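Local coordinates for uncharacterized protein from DUF35 family (PDB 3IRB) that is of unknown function but binds zinc through a rubredoxin-like ribbon joined to an OB-fold and may bind acyl-CoA, at residues S12-R15 and W16-M20; E21-R24 and Y25-V29; I108-P111 and N112-G115. All coordinates share one frame; numbering follows the deposited sequence. Where two conformers were deposited one is given.

Contact 1. Residues S12-R15 and W16-M20; sequences SLLR and WYDVM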
loop_
_atom_site.group_PDB
_atom_site.type_symbol
_atom_site.label_atom_id
_atom_site.label_comp_id
_atom_site.label_asym_id
_atom_site.label_seq_id
_atom_site.Cartn_x
_atom_site.Cartn_y
_atom_site.Cartn_z
ATOM N N SER A 12 -15.918 11.666 2.025
ATOM C CA SER A 12 -15.026 10.613 2.432
ATOM C C SER A 12 -14.010 10.211 1.350
ATOM O O SER A 12 -12.910 9.795 1.706
ATOM C CB SER A 12 -15.819 9.396 2.934
ATOM O OG SER A 12 -16.571 8.835 1.897
ATOM N N LEU A 13 -14.366 10.315 0.060
ATOM C CA LEU A 13 -13.418 9.927 -0.988
ATOM C C LEU A 13 -12.250 10.937 -1.003
ATOM O O LEU A 13 -11.089 10.549 -1.027
ATOM C CB LEU A 13 -14.063 9.762 -2.364
ATOM C CG LEU A 13 -14.960 8.522 -2.548
ATOM C CD1 LEU A 13 -15.866 8.725 -3.758
ATOM C CD2 LEU A 13 -14.117 7.230 -2.684
ATOM N N LEU A 14 -12.559 12.210 -0.855
ATOM C CA LEU A 14 -11.499 13.207 -0.876
ATOM C C LEU A 14 -10.688 13.099 0.410
ATOM O O LEU A 14 -9.470 13.218 0.369
ATOM C CB LEU A 14 -11.995 14.616 -1.066
ATOM C CG LEU A 14 -10.868 15.674 -1.174
ATOM C CD1 LEU A 14 -9.937 15.367 -2.296
ATOM C CD2 LEU A 14 -11.452 17.084 -1.354
ATOM N N ARG A 15 -11.358 12.845 1.535
ATOM C CA ARG A 15 -10.645 12.678 2.800
ATOM C C ARG A 15 -9.624 11.553 2.689
ATOM O O ARG A 15 -8.480 11.686 3.161
ATOM C CB ARG A 15 -11.606 12.389 3.950
ATOM C CG ARG A 15 -10.958 12.304 5.371
ATOM C CD ARG A 15 -10.830 10.853 5.950
ATOM N NE ARG A 15 -10.014 10.807 7.184
ATOM C CZ ARG A 15 -9.265 9.768 7.572
ATOM N NH1 ARG A 15 -9.201 8.666 6.828
ATOM N NH2 ARG A 15 -8.545 9.825 8.699
ATOM N N TRP A 16 -10.051 10.426 2.134
ATOM C CA TRP A 16 -9.160 9.273 2.014
ATOM C C TRP A 16 -8.029 9.607 1.020
ATOM O O TRP A 16 -6.880 9.214 1.222
ATOM C CB TRP A 16 -9.901 7.961 1.661
ATOM C CG TRP A 16 -10.517 7.299 2.875
ATOM C CD1 TRP A 16 -11.839 7.213 3.186
ATOM C CD2 TRP A 16 -9.812 6.675 3.951
ATOM N NE1 TRP A 16 -12.002 6.595 4.397
ATOM C CE2 TRP A 16 -10.774 6.237 4.881
ATOM C CE3 TRP A 16 -8.451 6.455 4.228
ATOM C CZ2 TRP A 16 -10.425 5.570 6.056
ATOM C CZ3 TRP A 16 -8.103 5.787 5.399
ATOM C CH2 TRP A 16 -9.089 5.349 6.290
ATOM N N TYR A 17 -8.352 10.317 -0.041
ATOM C CA TYR A 17 -7.296 10.764 -0.969
ATOM C C TYR A 17 -6.242 11.598 -0.204
ATOM O O TYR A 17 -5.042 11.394 -0.349
ATOM C CB TYR A 17 -7.894 11.545 -2.121
ATOM C CG TYR A 17 -6.857 12.117 -3.039
ATOM C CD1 TYR A 17 -6.141 11.289 -3.899
ATOM C CD2 TYR A 17 -6.562 13.467 -3.021
ATOM C CE1 TYR A 17 -5.165 11.804 -4.742
ATOM C CE2 TYR A 17 -5.598 13.991 -3.865
ATOM C CZ TYR A 17 -4.907 13.151 -4.721
ATOM O OH TYR A 17 -3.943 13.670 -5.547
ATOM N N ASP A 18 -6.719 12.508 0.623
ATOM C CA ASP A 18 -5.834 13.386 1.394
ATOM C C ASP A 18 -4.893 12.627 2.311
ATOM O O ASP A 18 -3.711 12.919 2.345
ATOM C CB ASP A 18 -6.659 14.387 2.194
ATOM C CG ASP A 18 -7.234 15.469 1.341
ATOM O OD1 ASP A 18 -6.777 15.638 0.186
ATOM O OD2 ASP A 18 -8.143 16.147 1.843
ATOM N N VAL A 19 -5.428 11.652 3.039
ATOM C CA VAL A 19 -4.641 10.821 3.931
ATOM C C VAL A 19 -3.590 10.030 3.151
ATOM O O VAL A 19 -2.414 9.996 3.537
ATOM C CB VAL A 19 -5.548 9.827 4.723
ATOM C CG1 VAL A 19 -4.694 8.711 5.380
ATOM C CG2 VAL A 19 -6.392 10.579 5.732
HETATM N N MSE A 20 -3.992 9.458 2.020
HETATM C CA MSE A 20 -3.071 8.672 1.197
HETATM C C MSE A 20 -1.990 9.559 0.583
HETATM O O MSE A 20 -0.832 9.156 0.476
HETATM C CB MSE A 20 -3.832 7.895 0.117
HETATM C CG MSE A 20 -4.829 6.889 0.735
HETATM SE SE MSE A 20 -6.395 6.457 -0.387
HETATM C CE MSE A 20 -5.615 4.729 -0.631
#
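Arg15 and Trp16 make a cation-pi pair on the outside of a helix. The CZ of Arg15 stands 4.5 Å from the centroid of the six-membered ring of Trp16 and only 4° off the ring normal. The two planes are 82° apart, so the guanidinium does not lie flat on the indole. It stands on edge and lowers NH1 onto the ring face, with Arg15 NH1 3.4 Å from Trp16 CH2. The arginine chain starts with CG anti to the backbone N (chi1 -175°). A bend at chi2 then brings the guanidinium over the indole.

Methyl packing adds to this. Val19 CG2 sits over the centre of one guanidinium face, 3.5 Å from Arg15 CZ. The guanidinium thus meets the indole at its edge and the valine methyl over one face. With an alanine in place of the tryptophan, the Arg15 guanidinium would probably lose its aromatic platform and be freer to swing away from Val19. Further round the helix, Leu14 CD1 makes an apolar contact with Tyr17 CD2 at 3.9 Å.

The backbone bonds are regular i to i+4 helix bonds. Trp16 N gives to Ser12 O at 3.0 Å and Tyr17 N to Leu13 O at 2.9 Å. Asp18 N and Val19 N continue the series to the carbonyls of Leu14 and Arg15.

These residues form the first turns of helix 12-28. Asp94 accepts hydrogen bonds from the backbone N of Leu13 and of Leu14 at the helix start. The helix lies against the beta sheet. Trp16 packs on Ile90 of strand 83-92 and Ile105 of strand 98-109, Leu13 on Ile90 and Val103, and Tyr17 on Tyr120 of strand 114-123.

Contact 2. Residues E21-R24 and Y25-V29; sequences EAER and YEYTV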
loop_
_atom_site.group_PDB
_atom_site.type_symbol
_atom_site.label_atom_id
_atom_site.label_comp_id
_atom_site.label_asym_id
_atom_site.label_seq_id
_atom_site.Cartn_x
_atom_site.Cartn_y
_atom_site.Cartn_z
ATOM N N GLU A 21 -2.356 10.770 0.192
ATOM C CA GLU A 21 -1.361 11.713 -0.315
ATOM C C GLU A 21 -0.369 12.164 0.777
ATOM O O GLU A 21 0.820 12.291 0.514
ATOM C CB GLU A 21 -2.010 12.927 -0.961
ATOM C CG GLU A 21 -2.472 12.677 -2.385
ATOM C CD GLU A 21 -1.336 12.251 -3.317
ATOM O OE1 GLU A 21 -0.423 13.064 -3.578
ATOM O OE2 GLU A 21 -1.365 11.100 -3.784
ATOM N N ALA A 22 -0.862 12.461 1.975
ATOM C CA ALA A 22 0.023 12.837 3.079
ATOM C C ALA A 22 1.078 11.753 3.283
ATOM O O ALA A 22 2.278 12.025 3.454
ATOM C CB ALA A 22 -0.792 13.061 4.368
ATOM N N GLU A 23 0.636 10.503 3.237
ATOM C CA GLU A 23 1.527 9.378 3.437
ATOM C C GLU A 23 2.570 9.195 2.346
ATOM O O GLU A 23 3.709 8.805 2.640
ATOM C CB GLU A 23 0.715 8.104 3.670
ATOM C CG GLU A 23 0.004 8.228 5.055
ATOM C CD GLU A 23 -0.875 7.052 5.422
ATOM O OE1 GLU A 23 -0.896 6.025 4.690
ATOM O OE2 GLU A 23 -1.530 7.192 6.481
ATOM N N ARG A 24 2.196 9.466 1.104
ATOM C CA ARG A 24 3.158 9.412 0.022
ATOM C C ARG A 24 4.420 10.209 0.370
ATOM O O ARG A 24 5.534 9.719 0.238
ATOM C CB ARG A 24 2.532 9.965 -1.260
ATOM C CG ARG A 24 3.507 10.318 -2.298
ATOM C CD ARG A 24 2.821 10.936 -3.456
ATOM N NE ARG A 24 3.784 11.362 -4.455
ATOM C CZ ARG A 24 3.467 12.049 -5.546
ATOM N NH1 ARG A 24 2.200 12.394 -5.777
ATOM N NH2 ARG A 24 4.423 12.390 -6.409
ATOM N N TYR A 25 4.240 11.437 0.848
ATOM C CA TYR A 25 5.379 12.293 1.127
ATOM C C TYR A 25 6.163 11.813 2.329
ATOM O O TYR A 25 7.391 11.876 2.303
ATOM C CB TYR A 25 4.963 13.749 1.232
ATOM C CG TYR A 25 4.449 14.206 -0.099
ATOM C CD1 TYR A 25 5.330 14.339 -1.194
ATOM C CD2 TYR A 25 3.112 14.448 -0.294
ATOM C CE1 TYR A 25 4.859 14.709 -2.433
ATOM C CE2 TYR A 25 2.635 14.862 -1.527
ATOM C CZ TYR A 25 3.512 14.978 -2.586
ATOM O OH TYR A 25 3.041 15.365 -3.806
ATOM N N GLU A 26 5.479 11.269 3.335
ATOM C CA GLU A 26 6.187 10.646 4.464
ATOM C C GLU A 26 7.078 9.507 3.994
ATOM O O GLU A 26 8.246 9.457 4.358
ATOM C CB GLU A 26 5.225 10.190 5.559
ATOM C CG GLU A 26 4.549 11.398 6.258
ATOM C CD GLU A 26 3.406 11.030 7.218
ATOM O OE1 GLU A 26 3.255 9.830 7.544
ATOM O OE2 GLU A 26 2.679 11.963 7.648
ATOM N N TYR A 27 6.537 8.614 3.157
ATOM C CA TYR A 27 7.313 7.491 2.605
ATOM C C TYR A 27 8.431 7.934 1.665
ATOM O O TYR A 27 9.388 7.194 1.451
ATOM C CB TYR A 27 6.409 6.524 1.839
ATOM C CG TYR A 27 5.476 5.732 2.752
ATOM C CD1 TYR A 27 5.979 4.983 3.811
ATOM C CD2 TYR A 27 4.102 5.738 2.543
ATOM C CE1 TYR A 27 5.131 4.274 4.654
ATOM C CE2 TYR A 27 3.256 5.016 3.364
ATOM C CZ TYR A 27 3.768 4.303 4.417
ATOM O OH TYR A 27 2.894 3.598 5.222
ATOM N N THR A 28 8.289 9.099 1.056
ATOM C CA THR A 28 9.238 9.539 0.011
ATOM C C THR A 28 10.584 9.902 0.527
ATOM O O THR A 28 11.572 9.715 -0.178
ATOM C CB THR A 28 8.707 10.758 -0.747
ATOM O OG1 THR A 28 7.482 10.389 -1.394
ATOM C CG2 THR A 28 9.719 11.231 -1.802
ATOM N N VAL A 29 10.632 10.404 1.759
ATOM C CA VAL A 29 11.863 10.880 2.353
ATOM C C VAL A 29 12.941 9.795 2.393
ATOM O O VAL A 29 12.688 8.669 2.833
ATOM C CB VAL A 29 11.574 11.410 3.804
ATOM C CG1 VAL A 29 12.860 11.641 4.561
ATOM C CG2 VAL A 29 10.741 12.644 3.761
HETATM O O HOH W 1 0.428 15.435 -4.120
HETATM O O HOH W 2 6.697 10.729 -4.169
#
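Arg24 and Tyr25 run side by side from neighbouring helix positions, their guanidinium and ring planes 16° apart. From CB, Arg24 sends CG off anti to the backbone N (chi1 163°), and the chain stays extended to NE. CB and CG lie close to the backbone N of Tyr25. CD comes over one face of the Tyr25 ring, toward its rim, at 4.2 Å from Tyr25 CZ. Arg24 NE donates to a water at 3.0 Å, which in turn donates to Thr28 OG1. At the tip, one guanidinium face has Tyr25 OH above it, 3.7 Å from Arg24 NH1. That same NH1 makes a long, weak salt bridge to Glu21 OE1 at 3.5 Å. A second water joins Glu21 OE1 to Tyr25 OH, lying 2.6 Å from the tyrosine oxygen. The Arg24 carbonyl is also used. Thr28 OG1 donates to Arg24 O at 2.6 Å from above the carbonyl plane, alongside a weak bond from Thr28 N. This is the familiar threonine-to-carbonyl bond of an alpha helix, i to i-4, here in the last turn before Val29 leaves helical geometry.

Contact 3. Residues I108-P111 and N112-G115; sequences IRFP and NIEG. With SO4 (sulfate ion), chain F.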
loop_
_atom_site.group_PDB
_atom_site.type_symbol
_atom_site.label_atom_id
_atom_site.label_comp_id
_atom_site.label_asym_id
_atom_site.label_seq_id
_atom_site.Cartn_x
_atom_site.Cartn_y
_atom_site.Cartn_z
ATOM N N ILE A 108 -3.509 -3.584 2.233
ATOM C CA ILE A 108 -3.082 -4.719 1.454
ATOM C C ILE A 108 -1.732 -5.140 2.036
ATOM O O ILE A 108 -0.857 -4.296 2.250
ATOM C CB ILE A 108 -2.894 -4.364 -0.016
ATOM C CG1 ILE A 108 -4.215 -3.908 -0.643
ATOM C CG2 ILE A 108 -2.242 -5.518 -0.776
ATOM C CD1 ILE A 108 -5.330 -4.908 -0.590
ATOM N N ARG A 109 -1.590 -6.424 2.310
ATOM C CA ARG A 109 -0.342 -6.946 2.886
ATOM C C ARG A 109 0.215 -8.088 2.073
ATOM O O ARG A 109 -0.414 -8.583 1.148
ATOM C CB ARG A 109 -0.562 -7.415 4.316
ATOM C CG ARG A 109 -0.932 -6.267 5.290
ATOM C CD ARG A 109 -0.872 -6.712 6.725
ATOM N NE ARG A 109 0.516 -6.836 7.146
ATOM C CZ ARG A 109 0.927 -7.367 8.288
ATOM N NH1 ARG A 109 0.053 -7.846 9.173
ATOM N NH2 ARG A 109 2.228 -7.426 8.543
ATOM N N PHE A 110 1.404 -8.526 2.468
ATOM C CA PHE A 110 2.082 -9.640 1.820
ATOM C C PHE A 110 2.561 -10.553 2.937
ATOM O O PHE A 110 3.062 -10.056 3.946
ATOM C CB PHE A 110 3.284 -9.137 1.010
ATOM C CG PHE A 110 2.929 -8.091 0.002
ATOM C CD1 PHE A 110 2.872 -6.776 0.356
ATOM C CD2 PHE A 110 2.628 -8.443 -1.306
ATOM C CE1 PHE A 110 2.508 -5.809 -0.559
ATOM C CE2 PHE A 110 2.275 -7.482 -2.233
ATOM C CZ PHE A 110 2.204 -6.162 -1.850
ATOM N N PRO A 111 2.437 -11.872 2.758
ATOM C CA PRO A 111 2.845 -12.821 3.805
ATOM C C PRO A 111 4.297 -12.592 4.270
ATOM O O PRO A 111 5.188 -12.446 3.443
ATOM C CB PRO A 111 2.728 -14.190 3.136
ATOM C CG PRO A 111 2.105 -13.974 1.815
ATOM C CD PRO A 111 1.984 -12.533 1.526
ATOM N N ASN A 112 4.483 -12.506 5.580
ATOM C CA ASN A 112 5.800 -12.450 6.236
ATOM C C ASN A 112 6.538 -11.139 6.005
ATOM O O ASN A 112 7.753 -11.050 6.253
ATOM C CB ASN A 112 6.669 -13.653 5.825
ATOM C CG ASN A 112 5.964 -14.969 6.059
ATOM O OD1 ASN A 112 5.275 -15.144 7.070
ATOM N ND2 ASN A 112 6.101 -15.889 5.117
ATOM N N ILE A 113 5.790 -10.123 5.550
ATOM C CA ILE A 113 6.352 -8.800 5.331
ATOM C C ILE A 113 5.669 -7.815 6.263
ATOM O O ILE A 113 4.431 -7.803 6.372
ATOM C CB ILE A 113 6.202 -8.396 3.861
ATOM C CG1 ILE A 113 7.175 -9.234 3.032
ATOM C CG2 ILE A 113 6.491 -6.896 3.665
ATOM C CD1 ILE A 113 6.698 -9.521 1.643
ATOM N N GLU A 114 6.474 -6.995 6.943
ATOM C CA GLU A 114 5.946 -5.963 7.833
ATOM C C GLU A 114 5.424 -4.747 7.056
ATOM O O GLU A 114 5.953 -4.385 6.007
ATOM C CB GLU A 114 6.987 -5.529 8.875
ATOM C CG GLU A 114 7.419 -6.678 9.796
ATOM C CD GLU A 114 7.443 -6.323 11.290
ATOM O OE1 GLU A 114 7.212 -5.148 11.670
ATOM O OE2 GLU A 114 7.698 -7.243 12.095
ATOM N N GLY A 115 4.382 -4.130 7.595
ATOM C CA GLY A 115 3.731 -2.978 6.973
ATOM C C GLY A 115 2.755 -3.476 5.932
ATOM O O GLY A 115 2.266 -4.588 5.987
HETATM S S SO4 F . -2.191 -5.650 10.853
HETATM O O1 SO4 F . -2.381 -6.881 10.078
HETATM O O2 SO4 F . -3.270 -4.705 10.559
HETATM O O3 SO4 F . -0.902 -5.055 10.463
HETATM O O4 SO4 F . -2.217 -6.028 12.274
HETATM O O HOH W 3 2.777 -6.801 4.393
#
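Arg109 reaches across the mouth of a tight turn and holds two carbonyls of the returning chain. Its chain bends at chi3 (74°), which brings the guanidinium up to the carbonyls of Ile113 and Gly115. Arg109 NE donates to Gly115 O at 3.1 Å, and Arg109 NH2 donates to Ile113 O at 3.1 Å. Both bonds are moderately bent, with N-H...O angles of 140°, and both oxygens are tilted out of the guanidinium plane. The remaining nitrogen, Arg109 NH1, makes a weak bond to O1 of a sulfate ion at 2.8 Å. Sulfate O3 lies over one guanidinium face. The ion probably comes from the crystallisation liquor.

Phe110 opens the type II beta turn that ends at Ile113. Its carbonyl oxygen accepts from Ile113 N at 3.2 Å, closing the turn. Phe110 N donates to a water at 2.9 Å that also lies within bonding distance of the carbonyls of Ile113 and Gly115. The two carbonyls held by Arg109 therefore also meet this water. In the conformer described here, one of two for Ile113, Phe110 CB meets Ile113 CD1 at 3.5 Å.

Pro111 and Asn112 are the two corner residues. Asn112 has a positive phi of 70°, as the third position of a type II turn requires.

The turn links strands 98-109 and 114-123, an antiparallel hairpin of the OB-fold region. On one flank, Arg109 and Pro111 touch Tyr83 of strand 83-92. Ile113 packs on Ile56 and Val58 of strand 56-58, and Glu114, in one of its two conformers, makes a salt bridge to Arg55, so the hairpin end meets the zinc-ribbon part of the chain.

How the contacts relate
Contacts 1 and 2 are successive parts of helix 12-28, with centres 14 Å apart. They adjoin in sequence but do not otherwise touch. Contact 3 is the turn of a hairpin in the OB-fold region. Its centre is about 23 Å from that of contact 1, on the opposite side of the chain's centre, and about 19 Å from that of contact 2. The nearest atoms of contacts 2 and 3 are about 7 Å apart. The helix contacts lie away from the zinc site. Contact 3 is closer: the side chain of Glu114 is about 9 Å from the zinc ion, bound by Cys50, Cys53, Cys64 and Cys67.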